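PDB 4FEK: putative diflavin flavoprotein A 5 from Nostoc sp. PCC 7120, which probably transfers electrons from NADH to oxygen, reducing it to water, this chain being its N-terminal metallo-beta-lactamase-like domain. Local coordinates for residues A15-K19 with G141-V145. Residues are numbered along the deposited sequence; the frame is centred on the assembly and turned at random.
Sequences ATNTK and GKGHV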
ATOM      1  N   ALA A  15     -10.027  11.557  -3.671  1.00 21.34           N
ATOM      2  CA  ALA A  15      -9.854  12.736  -2.855  1.00 22.99           C
ATOM      3  C   ALA A  15      -9.258  13.837  -3.708  1.00 22.52           C
ATOM      4  O   ALA A  15      -8.944  13.610  -4.867  1.00 24.31           O
ATOM      5  CB  ALA A  15      -8.935  12.433  -1.679  1.00 19.31           C
ATOM      6  N   THR A  16      -9.088  15.019  -3.123  1.00 24.32           N
ATOM      7  CA  THR A  16      -8.470  16.136  -3.826  1.00 27.55           C
ATOM      8  C   THR A  16      -7.112  15.731  -4.374  1.00 28.74           C
ATOM      9  O   THR A  16      -6.240  15.324  -3.622  1.00 26.75           O
ATOM     10  CB  THR A  16      -8.321  17.368  -2.922  1.00 31.87           C
ATOM     11  OG1 THR A  16      -9.609  17.738  -2.411  1.00 30.13           O
ATOM     12  CG2 THR A  16      -7.724  18.536  -3.701  1.00 34.45           C
ATOM     13  N   ASN A  17      -6.970  15.800  -5.700  1.00 21.88           N
ATOM     14  CA  ASN A  17      -5.727  15.454  -6.384  1.00 19.91           C
ATOM     15  C   ASN A  17      -5.302  14.003  -6.185  1.00 17.68           C
ATOM     16  O   ASN A  17      -4.147  13.657  -6.422  1.00 18.38           O
ATOM     17  CB  ASN A  17      -4.589  16.359  -5.935  1.00 21.35           C
ATOM     18  CG  ASN A  17      -4.807  17.815  -6.332  1.00 29.19           C
ATOM     19  OD1 ASN A  17      -5.237  18.116  -7.458  1.00 24.62           O
ATOM     20  ND2 ASN A  17      -4.503  18.717  -5.418  1.00 27.55           N
ATOM     21  N   THR A  18      -6.243  13.157  -5.797  1.00 15.52           N
ATOM     22  CA  THR A  18      -5.903  11.762  -5.505  1.00 18.12           C
ATOM     23  C   THR A  18      -6.784  10.773  -6.247  1.00 15.72           C
ATOM     24  O   THR A  18      -8.028  10.867  -6.209  1.00 17.28           O
ATOM     25  CB  THR A  18      -6.001  11.487  -3.989  1.00 17.51           C
ATOM     26  OG1 THR A  18      -5.333  12.529  -3.272  1.00 15.83           O
ATOM     27  CG2 THR A  18      -5.373  10.109  -3.612  1.00 11.56           C
ATOM     28  N   LYS A  19      -6.133   9.797  -6.883  1.00 12.44           N
ATOM     29  CA  LYS A  19      -6.817   8.694  -7.547  1.00 12.18           C
ATOM     30  C   LYS A  19      -6.266   7.346  -7.092  1.00 13.41           C
ATOM     31  O   LYS A  19      -5.082   7.250  -6.739  1.00 14.72           O
ATOM     32  CB  LYS A  19      -6.610   8.759  -9.060  1.00 13.75           C
ATOM     33  CG  LYS A  19      -7.172  10.031  -9.698  1.00 22.46           C
ATOM     34  CD  LYS A  19      -6.981  10.001 -11.217  1.00 29.86           C
ATOM     35  CE  LYS A  19      -7.722  11.177 -11.877  1.00 38.05           C
ATOM     36  NZ  LYS A  19      -7.230  11.430 -13.268  1.00 45.52           N
ATOM     37  N   GLY A 141       3.249  19.897  -2.585  1.00 31.40           N
ATOM     38  CA  GLY A 141       2.644  21.170  -2.939  1.00 34.44           C
ATOM     39  C   GLY A 141       1.131  21.128  -2.808  1.00 34.56           C
ATOM     40  O   GLY A 141       0.544  20.059  -2.602  1.00 31.57           O
ATOM     41  N   LYS A 142       0.502  22.296  -2.936  1.00 31.43           N
ATOM     42  CA  LYS A 142      -0.956  22.440  -2.845  1.00 32.77           C
ATOM     43  C   LYS A 142      -1.552  21.902  -1.536  1.00 35.24           C
ATOM     44  O   LYS A 142      -2.752  21.586  -1.458  1.00 31.40           O
ATOM     45  CB  LYS A 142      -1.634  21.811  -4.071  1.00 27.08           C
ATOM     46  CG  LYS A 142      -1.252  22.515  -5.372  1.00 31.78           C
ATOM     47  CD  LYS A 142      -1.652  21.715  -6.610  1.00 34.38           C
ATOM     48  CE  LYS A 142      -1.206  22.429  -7.892  1.00 38.30           C
ATOM     49  NZ  LYS A 142      -1.825  21.827  -9.123  1.00 38.41           N
ATOM     50  N   GLY A 143      -0.704  21.792  -0.518  1.00 35.57           N
ATOM     51  CA  GLY A 143      -1.128  21.329   0.785  1.00 33.55           C
ATOM     52  C   GLY A 143      -0.807  19.869   1.042  1.00 31.20           C
ATOM     53  O   GLY A 143      -0.911  19.402   2.172  1.00 29.81           O
ATOM     54  N   HIS A 144      -0.403  19.150  -0.002  1.00 24.73           N
ATOM     55  CA  HIS A 144      -0.153  17.713   0.112  1.00 25.07           C
ATOM     56  C   HIS A 144       1.204  17.453   0.728  1.00 28.31           C
ATOM     57  O   HIS A 144       2.160  17.105   0.032  1.00 32.00           O
ATOM     58  CB  HIS A 144      -0.299  17.013  -1.238  1.00 19.41           C
ATOM     59  CG  HIS A 144      -1.683  17.089  -1.795  1.00 24.49           C
ATOM     60  ND1 HIS A 144      -2.666  16.171  -1.481  1.00 20.41           N
ATOM     61  CD2 HIS A 144      -2.264  17.996  -2.617  1.00 22.82           C
ATOM     62  CE1 HIS A 144      -3.786  16.504  -2.099  1.00 25.24           C
ATOM     63  NE2 HIS A 144      -3.570  17.614  -2.785  1.00 23.96           N
ATOM     64  N   VAL A 145       1.288  17.679   2.035  1.00 24.43           N
ATOM     65  CA  VAL A 145       2.480  17.357   2.792  1.00 25.38           C
ATOM     66  C   VAL A 145       2.329  15.919   3.286  1.00 23.53           C
ATOM     67  O   VAL A 145       1.345  15.577   3.944  1.00 27.87           O
ATOM     68  CB  VAL A 145       2.656  18.294   3.989  1.00 34.65           C
ATOM     69  CG1 VAL A 145       3.931  17.949   4.747  1.00 29.68           C
ATOM     70  CG2 VAL A 145       2.667  19.755   3.535  1.00 35.75           C
TER
HETATM   71  O   HOH W   1      -3.114  19.133  -9.064  1.00 30.27           O
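H144 reaches across from the tip of one hairpin to the tip of another and, with N17, buries most of the surface in this small contact. The carboxamide ND2 of N17 donates a nearly straight hydrogen bond to NE2 of H144, 3.0 Å long, so NE2 must be the unprotonated ring nitrogen. The other ring nitrogen, ND1, is hydrogen-bonded to OD2 of D164; an imidazole suits this place because it can link an amide and an acid at once. The ring edge also brings CE1 to 3.1 Å from the carbonyl O of T16, the same oxygen that accepts a 3.0 Å hydrogen bond from OG1 of T18.

Both segments are tight turns: a type II turn from A15 to T18 joins strands 8-15 and 18-25, and a type I' turn from G141 to H144 joins 138-139 to 145-150. These hairpins belong to the two different sheets of the metallo-beta-lactamase αββα sandwich, so the contact joins the two sheets near their margins. N17 takes the left-handed conformation (phi 61°) that the third position of a type II turn requires, one asparagine tolerates well. G143, with phi 100°, suits glycine, since a CB would strike the preceding carbonyl. Towards solvent, a water bridges OD1 of N17 (2.8 Å) and NZ of K142 (3.0 Å), using the lysine's long, extended chain.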